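Local structure of cytolethal distending toxin protein C (Haemophilus ducreyi, 1SR4) at residues L112-T117 / L126-G131; F77-K82 / T93-I98; S15-I20 / E47-K52. The protein forms, together with subunits A and B, a bacterial genotoxin in which it is a lectin-like subunit that probably binds carbohydrate. All blocks are in the same frame, centred on the assembly; numbering follows the deposited sequence.

Contact 1 (L112-T117 / L126-G131); sequences LGFCIT and LEPCGG
Phe114 lies along the Leu126-Gly131 segment. Its CB rests 3.4 Å from Glu127 O and also touches Leu126 CG. With CG anti to the carbonyl carbon (chi1 -77°), the ring is laid alongside the partner backbone: CG passes Glu127 C, CD2 passes Leu126 O, and the far rim, at CE2 and CZ, reaches Pro128. Pro128 CG stands over one face in a CH-pi contact, 4.0 Å from the centroid of the Phe114 ring. Leu112 CB lies over the opposite face, so the ring is sandwiched between two aliphatic groups.

Beyond it, Cys115 and Glu127 form an antiparallel hydrogen-bonded pair. Cys115 N donates to Glu127 O at 2.9 Å, approaching from above the carbonyl plane; the return bond from Glu127 N lies in the plane of the Cys115 carbonyl. On the side of this ladder shared by Cys115 and Glu127, Thr117 OG1 donates to the anti lone pair of Glu127 OE2 over a very short 2.5 Å. The Cys115-Cys129 disulfide (SG to SG 2.0 Å, chi3 84°) ties the strand to the chain just past the ladder, where a water accepts a hydrogen bond from Cys129 N and donates to both Gly113 O and Gly130 O. On the opposite face, the non-hydrogen-bonded pair Ile116 and Leu126 touches, CG1 to CD1 at 3.6 Å.

The strands 115-117 and 125-127 thus make a disulfide-closed beta hairpin. It lies beside strand 105-109, with Ile116 bonded through its backbone to Ile107 and packed on its side chain, and Cys115 and Cys129 both resting on Lys108.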
ATOM      1  N   LEU C 112     -11.863   6.387 -26.122  1.00 15.59           N
ATOM      2  CA  LEU C 112     -11.004   7.186 -26.994  1.00 16.37           C
ATOM      3  C   LEU C 112      -9.520   7.179 -26.682  1.00 16.04           C
ATOM      4  O   LEU C 112      -8.702   7.558 -27.536  1.00 13.25           O
ATOM      5  CB  LEU C 112     -11.485   8.641 -26.983  1.00 17.81           C
ATOM      6  CG  LEU C 112     -12.940   8.894 -27.392  1.00 19.10           C
ATOM      7  CD1 LEU C 112     -13.326  10.334 -27.055  1.00 19.43           C
ATOM      8  CD2 LEU C 112     -13.113   8.625 -28.874  1.00 18.34           C
ATOM      9  N   GLY C 113      -9.164   6.773 -25.465  1.00 14.58           N
ATOM     10  CA  GLY C 113      -7.764   6.775 -25.099  1.00 12.23           C
ATOM     11  C   GLY C 113      -7.269   8.189 -24.828  1.00 12.83           C
ATOM     12  O   GLY C 113      -6.073   8.453 -24.923  1.00 12.48           O
ATOM     13  N   PHE C 114      -8.186   9.104 -24.511  1.00 12.86           N
ATOM     14  CA  PHE C 114      -7.828  10.491 -24.190  1.00 12.70           C
ATOM     15  C   PHE C 114      -7.504  10.536 -22.688  1.00 13.29           C
ATOM     16  O   PHE C 114      -7.883   9.627 -21.951  1.00 14.57           O
ATOM     17  CB  PHE C 114      -8.998  11.445 -24.447  1.00 13.66           C
ATOM     18  CG  PHE C 114      -9.238  11.777 -25.902  1.00 17.26           C
ATOM     19  CD1 PHE C 114      -8.586  11.101 -26.920  1.00 18.89           C
ATOM     20  CD2 PHE C 114     -10.160  12.763 -26.243  1.00 19.40           C
ATOM     21  CE1 PHE C 114      -8.852  11.392 -28.256  1.00 19.69           C
ATOM     22  CE2 PHE C 114     -10.434  13.062 -27.577  1.00 20.06           C
ATOM     23  CZ  PHE C 114      -9.776  12.372 -28.583  1.00 19.86           C
ATOM     24  N   CYS C 115      -6.839  11.602 -22.240  1.00 12.93           N
ATOM     25  CA  CYS C 115      -6.462  11.759 -20.829  1.00 12.91           C
ATOM     26  C   CYS C 115      -7.330  12.787 -20.102  1.00 13.55           C
ATOM     27  O   CYS C 115      -7.689  13.815 -20.663  1.00 13.27           O
ATOM     28  CB  CYS C 115      -5.005  12.235 -20.711  1.00 15.35           C
ATOM     29  SG  CYS C 115      -3.672  11.086 -21.185  1.00 21.48           S
ATOM     30  N   ILE C 116      -7.651  12.522 -18.839  1.00 12.29           N
ATOM     31  CA  ILE C 116      -8.428  13.466 -18.049  1.00 11.12           C
ATOM     32  C   ILE C 116      -7.421  14.430 -17.441  1.00 11.85           C
ATOM     33  O   ILE C 116      -6.456  14.009 -16.806  1.00 11.61           O
ATOM     34  CB  ILE C 116      -9.177  12.761 -16.888  1.00 12.80           C
ATOM     35  CG1 ILE C 116     -10.202  11.779 -17.456  1.00 12.62           C
ATOM     36  CG2 ILE C 116      -9.838  13.809 -15.976  1.00 10.24           C
ATOM     37  CD1 ILE C 116     -11.063  11.103 -16.380  1.00 14.49           C
ATOM     38  N   THR C 117      -7.639  15.723 -17.621  1.00 12.14           N
ATOM     39  CA  THR C 117      -6.713  16.715 -17.078  1.00 12.17           C
ATOM     40  C   THR C 117      -7.470  17.803 -16.325  1.00 11.52           C
ATOM     41  O   THR C 117      -8.681  17.974 -16.506  1.00 11.03           O
ATOM     42  CB  THR C 117      -5.909  17.420 -18.201  1.00 13.60           C
ATOM     43  OG1 THR C 117      -6.818  18.119 -19.064  1.00 14.62           O
ATOM     44  CG2 THR C 117      -5.110  16.417 -19.008  1.00 10.83           C
ATOM     45  N   LEU C 126     -11.344  16.052 -20.993  1.00 20.00           N
ATOM     46  CA  LEU C 126     -10.808  14.828 -21.555  1.00 21.85           C
ATOM     47  C   LEU C 126     -10.161  15.240 -22.870  1.00 22.71           C
ATOM     48  O   LEU C 126     -10.857  15.537 -23.848  1.00 24.70           O
ATOM     49  CB  LEU C 126     -11.963  13.861 -21.791  1.00 20.00           C
ATOM     50  CG  LEU C 126     -11.717  12.402 -22.144  1.00 18.17           C
ATOM     51  CD1 LEU C 126     -11.010  11.693 -21.007  1.00 17.50           C
ATOM     52  CD2 LEU C 126     -13.065  11.753 -22.427  1.00 19.59           C
ATOM     53  N   GLU C 127      -8.834  15.276 -22.897  1.00 22.51           N
ATOM     54  CA  GLU C 127      -8.128  15.708 -24.103  1.00 22.33           C
ATOM     55  C   GLU C 127      -7.133  14.717 -24.685  1.00 21.20           C
ATOM     56  O   GLU C 127      -6.607  13.850 -23.981  1.00 20.06           O
ATOM     57  CB  GLU C 127      -7.399  17.020 -23.823  1.00 24.58           C
ATOM     58  CG  GLU C 127      -6.446  16.966 -22.643  1.00 27.36           C
ATOM     59  CD  GLU C 127      -5.748  18.304 -22.379  1.00 28.48           C
ATOM     60  OE1 GLU C 127      -5.024  18.797 -23.275  1.00 30.32           O
ATOM     61  OE2 GLU C 127      -5.916  18.861 -21.274  1.00 25.66           O
ATOM     62  N   PRO C 128      -6.846  14.851 -25.986  1.00 20.26           N
ATOM     63  CA  PRO C 128      -5.900  13.961 -26.662  1.00 19.23           C
ATOM     64  C   PRO C 128      -4.553  14.046 -25.962  1.00 19.61           C
ATOM     65  O   PRO C 128      -4.114  15.125 -25.581  1.00 17.70           O
ATOM     66  CB  PRO C 128      -5.828  14.540 -28.078  1.00 19.21           C
ATOM     67  CG  PRO C 128      -7.156  15.207 -28.252  1.00 20.18           C
ATOM     68  CD  PRO C 128      -7.372  15.863 -26.920  1.00 20.23           C
ATOM     69  N   CYS C 129      -3.896  12.913 -25.775  1.00 18.72           N
ATOM     70  CA  CYS C 129      -2.595  12.938 -25.143  1.00 18.48           C
ATOM     71  C   CYS C 129      -1.621  12.050 -25.892  1.00 19.05           C
ATOM     72  O   CYS C 129      -0.742  11.446 -25.286  1.00 19.16           O
ATOM     73  CB  CYS C 129      -2.686  12.538 -23.651  1.00 19.79           C
ATOM     74  SG  CYS C 129      -3.703  11.077 -23.232  1.00 19.87           S
ATOM     75  N   GLY C 130      -1.788  11.989 -27.216  1.00 19.73           N
ATOM     76  CA  GLY C 130      -0.907  11.205 -28.061  1.00 20.28           C
ATOM     77  C   GLY C 130      -1.180   9.718 -28.054  1.00 21.62           C
ATOM     78  O   GLY C 130      -2.288   9.269 -27.745  1.00 23.34           O
ATOM     79  N   GLY C 131      -0.165   8.943 -28.418  1.00 21.74           N
ATOM     80  CA  GLY C 131      -0.311   7.499 -28.418  1.00 22.04           C
ATOM     81  C   GLY C 131      -0.006   6.981 -27.020  1.00 20.83           C
ATOM     82  O   GLY C 131      -0.285   7.655 -26.030  1.00 22.68           O
TER
HETATM   83  O   HOH W   1      -4.642  10.350 -26.604  1.00 19.26           O
HETATM   84  O   HOH W   2      -4.435   6.763 -26.983  1.00 31.59           O

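Contact 2 (F77-K82 / T93-I98); sequences FAFLGK and TVFNLI
Thr93 OG1 is held by three partners: the side-chain NE2 of Gln67, the backbone carbonyl of Asp89 and, more weakly, that of Cys87. The hydroxyl takes the crowded position between the backbone N and the carbonyl carbon (chi1 62°), which leaves CG2 anti to the carbonyl carbon. There Thr93 CG2 lies 3.9 Å from Phe77 O and, more loosely, against Ala78 CB.

The backbones of Phe77-Lys82 and Thr93-Ile98 are linked here through water. One molecule donates to Phe77 O at 2.9 Å and to Thr93 O at 2.6 Å, so that both carbonyls find a donor in a buried setting; the same water sits in the plane of the Phe95 ring, at its edge.

Family membership places the subunit among the ricin-type beta-trefoils, and in this chain the contact brings the end of strand 75-77 and the loop after it against the end of the short helix 90-93 and the start of strand 95-99, close to the centre of the molecule. Phe68, on the neighbouring strand 64-69, touches both Phe77 and Phe95.

Three aromatic side chains do the remaining work. The CB of Phe95 points toward 77-82, and its ring meets both Phe77 and Phe79. Phe77, whose CG is anti to its own backbone N (chi1 168°), brings its ring edge at CD2 to 3.5 Å from Phe95 CE2. The Phe77 and Phe95 side chains run at about a right angle to each other, while their ring planes are inclined at 54°, neither stacked nor edge-to-face. Phe79, the central residue of an inverse gamma turn, arrives from further along the loop; Phe95 CE1 lies in the plane of its ring, at the edge, 4.0 Å from Phe79 CE2.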
ATOM      1  N   PHE C  77     -19.224   8.169 -12.541  1.00 11.18           N
ATOM      2  CA  PHE C  77     -18.625   9.388 -13.049  1.00 12.14           C
ATOM      3  C   PHE C  77     -18.589   9.381 -14.581  1.00 12.00           C
ATOM      4  O   PHE C  77     -18.286   8.358 -15.196  1.00 11.08           O
ATOM      5  CB  PHE C  77     -17.195   9.533 -12.516  1.00 12.57           C
ATOM      6  CG  PHE C  77     -16.412  10.604 -13.205  1.00 14.01           C
ATOM      7  CD1 PHE C  77     -16.566  11.936 -12.840  1.00 13.93           C
ATOM      8  CD2 PHE C  77     -15.579  10.290 -14.274  1.00 14.20           C
ATOM      9  CE1 PHE C  77     -15.901  12.947 -13.535  1.00 16.64           C
ATOM     10  CE2 PHE C  77     -14.905  11.293 -14.984  1.00 15.61           C
ATOM     11  CZ  PHE C  77     -15.068  12.623 -14.614  1.00 16.18           C
ATOM     12  N   ALA C  78     -18.882  10.525 -15.191  1.00 13.02           N
ATOM     13  CA  ALA C  78     -18.848  10.641 -16.651  1.00 14.26           C
ATOM     14  C   ALA C  78     -18.841  12.112 -17.078  1.00 14.77           C
ATOM     15  O   ALA C  78     -19.225  12.985 -16.304  1.00 14.69           O
ATOM     16  CB  ALA C  78     -20.059   9.918 -17.264  1.00 14.61           C
ATOM     17  N   PHE C  79     -18.370  12.388 -18.291  1.00 15.89           N
ATOM     18  CA  PHE C  79     -18.368  13.756 -18.818  1.00 17.59           C
ATOM     19  C   PHE C  79     -19.726  13.964 -19.500  1.00 19.97           C
ATOM     20  O   PHE C  79     -19.818  14.227 -20.696  1.00 22.07           O
ATOM     21  CB  PHE C  79     -17.232  13.941 -19.829  1.00 17.81           C
ATOM     22  CG  PHE C  79     -15.866  14.030 -19.193  1.00 17.70           C
ATOM     23  CD1 PHE C  79     -15.332  15.267 -18.826  1.00 18.01           C
ATOM     24  CD2 PHE C  79     -15.148  12.871 -18.900  1.00 15.63           C
ATOM     25  CE1 PHE C  79     -14.100  15.351 -18.168  1.00 19.29           C
ATOM     26  CE2 PHE C  79     -13.919  12.935 -18.243  1.00 16.02           C
ATOM     27  CZ  PHE C  79     -13.391  14.177 -17.874  1.00 17.11           C
ATOM     28  N   LEU C  80     -20.784  13.809 -18.722  1.00 21.14           N
ATOM     29  CA  LEU C  80     -22.144  13.968 -19.208  1.00 22.01           C
ATOM     30  C   LEU C  80     -22.981  14.581 -18.099  1.00 23.59           C
ATOM     31  O   LEU C  80     -22.669  14.419 -16.908  1.00 22.14           O
ATOM     32  CB  LEU C  80     -22.757  12.613 -19.562  1.00 20.63           C
ATOM     33  CG  LEU C  80     -22.383  11.880 -20.839  1.00 22.61           C
ATOM     34  CD1 LEU C  80     -23.042  10.519 -20.806  1.00 22.49           C
ATOM     35  CD2 LEU C  80     -22.830  12.683 -22.069  1.00 22.10           C
ATOM     36  N   GLY C  81     -24.049  15.268 -18.499  1.00 23.19           N
ATOM     37  CA  GLY C  81     -24.944  15.890 -17.544  1.00 23.89           C
ATOM     38  C   GLY C  81     -24.228  16.650 -16.455  1.00 24.30           C
ATOM     39  O   GLY C  81     -23.417  17.520 -16.735  1.00 25.06           O
ATOM     40  N   LYS C  82     -24.511  16.310 -15.203  1.00 24.89           N
ATOM     41  CA  LYS C  82     -23.882  16.996 -14.096  1.00 25.61           C
ATOM     42  C   LYS C  82     -22.676  16.260 -13.518  1.00 25.32           C
ATOM     43  O   LYS C  82     -22.270  16.544 -12.392  1.00 24.48           O
ATOM     44  CB  LYS C  82     -24.908  17.245 -12.986  1.00 28.97           C
ATOM     45  CG  LYS C  82     -26.170  17.953 -13.458  1.00 33.45           C
ATOM     46  CD  LYS C  82     -25.852  19.297 -14.095  1.00 36.87           C
ATOM     47  CE  LYS C  82     -25.227  20.253 -13.084  1.00 39.23           C
ATOM     48  NZ  LYS C  82     -24.753  21.514 -13.734  1.00 40.71           N
ATOM     49  N   THR C  93     -18.507   5.767 -19.066  1.00 13.36           N
ATOM     50  CA  THR C  93     -18.187   5.564 -17.657  1.00 12.46           C
ATOM     51  C   THR C  93     -16.963   4.735 -17.349  1.00 13.66           C
ATOM     52  O   THR C  93     -16.508   4.726 -16.202  1.00 13.38           O
ATOM     53  CB  THR C  93     -19.373   4.924 -16.921  1.00 11.61           C
ATOM     54  OG1 THR C  93     -19.644   3.639 -17.484  1.00 11.15           O
ATOM     55  CG2 THR C  93     -20.621   5.799 -17.078  1.00 14.90           C
ATOM     56  N   VAL C  94     -16.427   4.039 -18.349  1.00 12.23           N
ATOM     57  CA  VAL C  94     -15.252   3.215 -18.105  1.00 12.75           C
ATOM     58  C   VAL C  94     -13.980   4.015 -18.351  1.00 13.32           C
ATOM     59  O   VAL C  94     -13.761   4.562 -19.441  1.00 12.86           O
ATOM     60  CB  VAL C  94     -15.253   1.952 -18.972  1.00 12.30           C
ATOM     61  CG1 VAL C  94     -13.951   1.153 -18.755  1.00 11.24           C
ATOM     62  CG2 VAL C  94     -16.470   1.078 -18.602  1.00 11.51           C
ATOM     63  N   PHE C  95     -13.156   4.100 -17.315  1.00 11.04           N
ATOM     64  CA  PHE C  95     -11.905   4.836 -17.411  1.00 11.62           C
ATOM     65  C   PHE C  95     -10.731   3.893 -17.226  1.00 10.09           C
ATOM     66  O   PHE C  95     -10.917   2.716 -16.927  1.00 10.12           O
ATOM     67  CB  PHE C  95     -11.908   6.012 -16.433  1.00  8.92           C
ATOM     68  CG  PHE C  95     -12.846   7.104 -16.858  1.00 12.50           C
ATOM     69  CD1 PHE C  95     -12.439   8.077 -17.780  1.00 11.61           C
ATOM     70  CD2 PHE C  95     -14.176   7.089 -16.449  1.00 13.33           C
ATOM     71  CE1 PHE C  95     -13.341   9.009 -18.293  1.00 14.07           C
ATOM     72  CE2 PHE C  95     -15.093   8.021 -16.958  1.00 14.94           C
ATOM     73  CZ  PHE C  95     -14.668   8.984 -17.888  1.00 13.70           C
ATOM     74  N   ASN C  96      -9.527   4.423 -17.377  1.00 10.85           N
ATOM     75  CA  ASN C  96      -8.329   3.599 -17.395  1.00  9.61           C
ATOM     76  C   ASN C  96      -7.190   4.145 -16.525  1.00  9.18           C
ATOM     77  O   ASN C  96      -6.617   5.180 -16.844  1.00  8.39           O
ATOM     78  CB  ASN C  96      -7.940   3.527 -18.881  1.00  9.67           C
ATOM     79  CG  ASN C  96      -6.736   2.668 -19.165  1.00 10.38           C
ATOM     80  OD1 ASN C  96      -6.271   1.904 -18.323  1.00 12.10           O
ATOM     81  ND2 ASN C  96      -6.228   2.780 -20.388  1.00 10.89           N
ATOM     82  N   LEU C  97      -6.856   3.432 -15.448  1.00  8.16           N
ATOM     83  CA  LEU C  97      -5.792   3.860 -14.533  1.00  8.68           C
ATOM     84  C   LEU C  97      -4.409   3.479 -15.050  1.00  8.38           C
ATOM     85  O   LEU C  97      -4.124   2.316 -15.291  1.00  8.53           O
ATOM     86  CB  LEU C  97      -5.986   3.243 -13.135  1.00  7.00           C
ATOM     87  CG  LEU C  97      -7.347   3.426 -12.433  1.00  8.57           C
ATOM     88  CD1 LEU C  97      -7.293   2.875 -10.996  1.00  7.68           C
ATOM     89  CD2 LEU C  97      -7.718   4.912 -12.408  1.00  8.50           C
ATOM     90  N   ILE C  98      -3.556   4.484 -15.190  1.00  8.31           N
ATOM     91  CA  ILE C  98      -2.179   4.335 -15.670  1.00  8.68           C
ATOM     92  C   ILE C  98      -1.256   4.652 -14.478  1.00  9.02           C
ATOM     93  O   ILE C  98      -1.220   5.787 -14.013  1.00  9.63           O
ATOM     94  CB  ILE C  98      -1.866   5.375 -16.800  1.00  8.69           C
ATOM     95  CG1 ILE C  98      -2.794   5.168 -18.009  1.00 10.53           C
ATOM     96  CG2 ILE C  98      -0.381   5.316 -17.184  1.00  9.61           C
ATOM     97  CD1 ILE C  98      -2.796   3.745 -18.605  1.00  9.94           C
TER
HETATM   98  O   HOH W   3     -16.948   6.095 -13.982  1.00 10.14           O

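Contact 3 (S15-I20 / E47-K52); sequences SPPPRI and ELIDYK
Strands 19-24 and 46-50 are antiparallel neighbours in the six-stranded sheet of the chain, and this contact is the end of their pairing, where a run of three prolines leads into the first strand. Arg19 and Glu47 form a non-hydrogen-bonded pair. One residue further out, Leu48 N donates to Pro18 O at 3.0 Å, the bond nearly straight and directed almost along the C=O axis. Glu47 CA adds a CA-H...O contact to the same oxygen, so Pro18 O is approached by two donors of unequal strength.

The return bond cannot form, because Pro18 has no N-H to offer. Leu48 O is consequently buried without a partner; Pro18 CD and Pro17 CB press against it instead, each at 3.5 Å. Pro17 then runs alongside Ile49, its CG 3.6 Å from Ile49 CG2, the branch that stands anti to the carbonyl carbon. Leu48 faces the side opposite Glu47 and Ile49, and its CG stands anti to the backbone N (chi1 -176°). Its side chain crosses the Pro18 ring obliquely, with CB against CG, and its CD1 loosely meets Ile20 CD1.

On the side shared by Arg19 and Glu47, the opposite charges do not touch. A water accepts from Arg19 NH2 at 3.2 Å and donates to Glu47 OE2 at 2.7 Å. The stronger partners lie elsewhere, His45 for Arg19 NH1 and Lys69 for Glu47 OE1.

Subunit B packs against these strands: the Asp50 carboxylate hydrogen-bonds Ser21 OG and Asn19 N of that chain, and Leu48 packs on its Ile25. Such an arrangement is that of an antiparallel ladder ended by proline, here in a domain of the ricin-type beta-trefoil family and at its interface with the B subunit.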
ATOM      1  N   SER C  15     -15.567  -8.974   0.366  1.00 12.16           N
ATOM      2  CA  SER C  15     -15.412  -7.552   0.692  1.00 13.14           C
ATOM      3  C   SER C  15     -15.968  -6.667  -0.416  1.00 13.86           C
ATOM      4  O   SER C  15     -15.738  -6.924  -1.598  1.00 14.50           O
ATOM      5  CB  SER C  15     -13.931  -7.178   0.862  1.00 13.63           C
ATOM      6  OG  SER C  15     -13.377  -7.729   2.037  1.00 17.56           O
ATOM      7  N   PRO C  16     -16.695  -5.599  -0.053  1.00 13.97           N
ATOM      8  CA  PRO C  16     -17.252  -4.701  -1.076  1.00 14.23           C
ATOM      9  C   PRO C  16     -16.151  -3.810  -1.684  1.00 13.26           C
ATOM     10  O   PRO C  16     -15.013  -3.815  -1.223  1.00 12.35           O
ATOM     11  CB  PRO C  16     -18.297  -3.898  -0.293  1.00 13.49           C
ATOM     12  CG  PRO C  16     -17.671  -3.794   1.066  1.00 13.91           C
ATOM     13  CD  PRO C  16     -17.118  -5.194   1.302  1.00 13.61           C
ATOM     14  N   PRO C  17     -16.478  -3.038  -2.727  1.00 12.72           N
ATOM     15  CA  PRO C  17     -15.472  -2.167  -3.354  1.00 12.26           C
ATOM     16  C   PRO C  17     -14.907  -1.100  -2.398  1.00 11.73           C
ATOM     17  O   PRO C  17     -15.605  -0.610  -1.508  1.00  9.39           O
ATOM     18  CB  PRO C  17     -16.240  -1.542  -4.516  1.00 13.37           C
ATOM     19  CG  PRO C  17     -17.270  -2.608  -4.862  1.00 12.77           C
ATOM     20  CD  PRO C  17     -17.746  -2.990  -3.474  1.00 14.06           C
ATOM     21  N   PRO C  18     -13.629  -0.731  -2.577  1.00 11.22           N
ATOM     22  CA  PRO C  18     -13.005   0.278  -1.724  1.00 11.84           C
ATOM     23  C   PRO C  18     -13.579   1.673  -1.982  1.00 12.86           C
ATOM     24  O   PRO C  18     -13.968   2.002  -3.110  1.00 13.28           O
ATOM     25  CB  PRO C  18     -11.525   0.185  -2.101  1.00 12.23           C
ATOM     26  CG  PRO C  18     -11.564  -0.224  -3.521  1.00 11.47           C
ATOM     27  CD  PRO C  18     -12.675  -1.241  -3.579  1.00 10.66           C
ATOM     28  N   ARG C  19     -13.625   2.480  -0.928  1.00 10.29           N
ATOM     29  CA  ARG C  19     -14.133   3.841  -0.995  1.00 10.06           C
ATOM     30  C   ARG C  19     -12.944   4.791  -1.197  1.00  9.97           C
ATOM     31  O   ARG C  19     -11.913   4.622  -0.559  1.00  9.51           O
ATOM     32  CB  ARG C  19     -14.834   4.189   0.318  1.00 10.76           C
ATOM     33  CG  ARG C  19     -15.610   5.488   0.287  1.00 11.64           C
ATOM     34  CD  ARG C  19     -16.913   5.295  -0.472  1.00 13.58           C
ATOM     35  NE  ARG C  19     -17.795   4.359   0.223  1.00 12.19           N
ATOM     36  CZ  ARG C  19     -18.587   4.693   1.237  1.00 16.23           C
ATOM     37  NH1 ARG C  19     -18.616   5.948   1.687  1.00 13.79           N
ATOM     38  NH2 ARG C  19     -19.363   3.771   1.799  1.00 14.40           N
ATOM     39  N   ILE C  20     -13.084   5.783  -2.075  1.00  7.99           N
ATOM     40  CA  ILE C  20     -12.001   6.734  -2.318  1.00  9.45           C
ATOM     41  C   ILE C  20     -12.552   8.124  -2.621  1.00 11.01           C
ATOM     42  O   ILE C  20     -13.771   8.310  -2.786  1.00 10.77           O
ATOM     43  CB  ILE C  20     -11.190   6.365  -3.591  1.00  9.32           C
ATOM     44  CG1 ILE C  20     -12.101   6.555  -4.814  1.00 11.32           C
ATOM     45  CG2 ILE C  20     -10.680   4.914  -3.525  1.00  7.46           C
ATOM     46  CD1 ILE C  20     -11.403   6.498  -6.173  1.00 12.27           C
ATOM     47  N   GLU C  47     -16.913   4.709  -5.242  1.00 11.52           N
ATOM     48  CA  GLU C  47     -16.546   3.324  -5.007  1.00 12.57           C
ATOM     49  C   GLU C  47     -15.741   2.965  -6.245  1.00 13.31           C
ATOM     50  O   GLU C  47     -16.167   3.236  -7.377  1.00 11.19           O
ATOM     51  CB  GLU C  47     -17.787   2.435  -4.912  1.00 14.57           C
ATOM     52  CG  GLU C  47     -18.677   2.813  -3.732  1.00 18.52           C
ATOM     53  CD  GLU C  47     -19.972   2.028  -3.698  1.00 22.12           C
ATOM     54  OE1 GLU C  47     -20.389   1.518  -4.765  1.00 21.50           O
ATOM     55  OE2 GLU C  47     -20.577   1.941  -2.609  1.00 20.53           O
ATOM     56  N   LEU C  48     -14.575   2.365  -6.038  1.00 12.46           N
ATOM     57  CA  LEU C  48     -13.732   2.011  -7.157  1.00 13.14           C
ATOM     58  C   LEU C  48     -14.040   0.586  -7.575  1.00 12.77           C
ATOM     59  O   LEU C  48     -13.817  -0.327  -6.806  1.00 12.82           O
ATOM     60  CB  LEU C  48     -12.254   2.143  -6.760  1.00 12.58           C
ATOM     61  CG  LEU C  48     -11.228   1.901  -7.875  1.00 15.72           C
ATOM     62  CD1 LEU C  48     -11.320   3.044  -8.895  1.00 15.23           C
ATOM     63  CD2 LEU C  48      -9.802   1.839  -7.287  1.00 17.24           C
ATOM     64  N   ILE C  49     -14.554   0.390  -8.786  1.00 13.09           N
ATOM     65  CA  ILE C  49     -14.861  -0.964  -9.233  1.00 13.81           C
ATOM     66  C   ILE C  49     -14.149  -1.271 -10.549  1.00 13.70           C
ATOM     67  O   ILE C  49     -14.028  -0.408 -11.413  1.00 12.52           O
ATOM     68  CB  ILE C  49     -16.394  -1.171  -9.386  1.00 17.72           C
ATOM     69  CG1 ILE C  49     -16.952  -0.251 -10.463  1.00 19.76           C
ATOM     70  CG2 ILE C  49     -17.109  -0.868  -8.066  1.00 17.67           C
ATOM     71  CD1 ILE C  49     -16.931  -0.877 -11.839  1.00 30.21           C
ATOM     72  N   ASP C  50     -13.662  -2.497 -10.701  1.00 12.34           N
ATOM     73  CA  ASP C  50     -12.951  -2.859 -11.923  1.00 14.32           C
ATOM     74  C   ASP C  50     -13.905  -3.255 -13.032  1.00 14.88           C
ATOM     75  O   ASP C  50     -14.853  -3.994 -12.796  1.00 14.37           O
ATOM     76  CB  ASP C  50     -11.986  -4.020 -11.667  1.00 15.26           C
ATOM     77  CG  ASP C  50     -10.868  -3.646 -10.713  1.00 18.82           C
ATOM     78  OD1 ASP C  50     -10.790  -2.460 -10.330  1.00 20.61           O
ATOM     79  OD2 ASP C  50     -10.067  -4.527 -10.350  1.00 19.29           O
ATOM     80  N   TYR C  51     -13.644  -2.774 -14.243  1.00 13.11           N
ATOM     81  CA  TYR C  51     -14.479  -3.120 -15.382  1.00 15.29           C
ATOM     82  C   TYR C  51     -13.980  -4.438 -15.981  1.00 16.79           C
ATOM     83  O   TYR C  51     -12.798  -4.580 -16.295  1.00 17.37           O
ATOM     84  CB  TYR C  51     -14.435  -2.024 -16.437  1.00 14.70           C
ATOM     85  CG  TYR C  51     -15.402  -2.294 -17.549  1.00 15.00           C
ATOM     86  CD1 TYR C  51     -16.769  -2.391 -17.291  1.00 15.71           C
ATOM     87  CD2 TYR C  51     -14.959  -2.499 -18.842  1.00 13.45           C
ATOM     88  CE1 TYR C  51     -17.673  -2.691 -18.306  1.00 16.50           C
ATOM     89  CE2 TYR C  51     -15.855  -2.806 -19.864  1.00 17.84           C
ATOM     90  CZ  TYR C  51     -17.208  -2.899 -19.589  1.00 15.12           C
ATOM     91  OH  TYR C  51     -18.097  -3.190 -20.606  1.00 16.67           O
ATOM     92  N   LYS C  52     -14.888  -5.395 -16.149  1.00 17.04           N
ATOM     93  CA  LYS C  52     -14.520  -6.712 -16.649  1.00 19.25           C
ATOM     94  C   LYS C  52     -14.763  -6.980 -18.132  1.00 20.11           C
ATOM     95  O   LYS C  52     -14.359  -8.027 -18.639  1.00 20.60           O
ATOM     96  CB  LYS C  52     -15.241  -7.785 -15.827  1.00 21.45           C
ATOM     97  CG  LYS C  52     -15.188  -7.561 -14.316  1.00 25.79           C
ATOM     98  CD  LYS C  52     -13.757  -7.419 -13.803  1.00 27.24           C
ATOM     99  CE  LYS C  52     -12.959  -8.710 -13.946  1.00 28.21           C
ATOM    100  NZ  LYS C  52     -13.455  -9.789 -13.054  1.00 27.98           N
TER
HETATM  101  O   HOH W   4     -19.087   1.486  -0.434  1.00 23.34           O

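Contact 2 is the buried one, close to the chain's centre, and relies on aromatic rings and a bridging water. Contacts 1 and 3 are only partly buried, lie on opposite sides of that centre with centres about 23 Å apart, and are both antiparallel strand pairings; a disulfide reinforces the first, whereas prolines cut the second short beside subunit B. Contact 1 joins directly onto contact 2, since Ile116 CD1 packs among the rings of Phe77, Phe79 and Phe95. Contacts 2 and 3 reach the same six-stranded sheet through strands 95-99 and 46-50 and meet where Val94 packs on Tyr51. The hairpin of contact 1 is a two-stranded sheet beside it, bonded to strand 105-109 through Ile116.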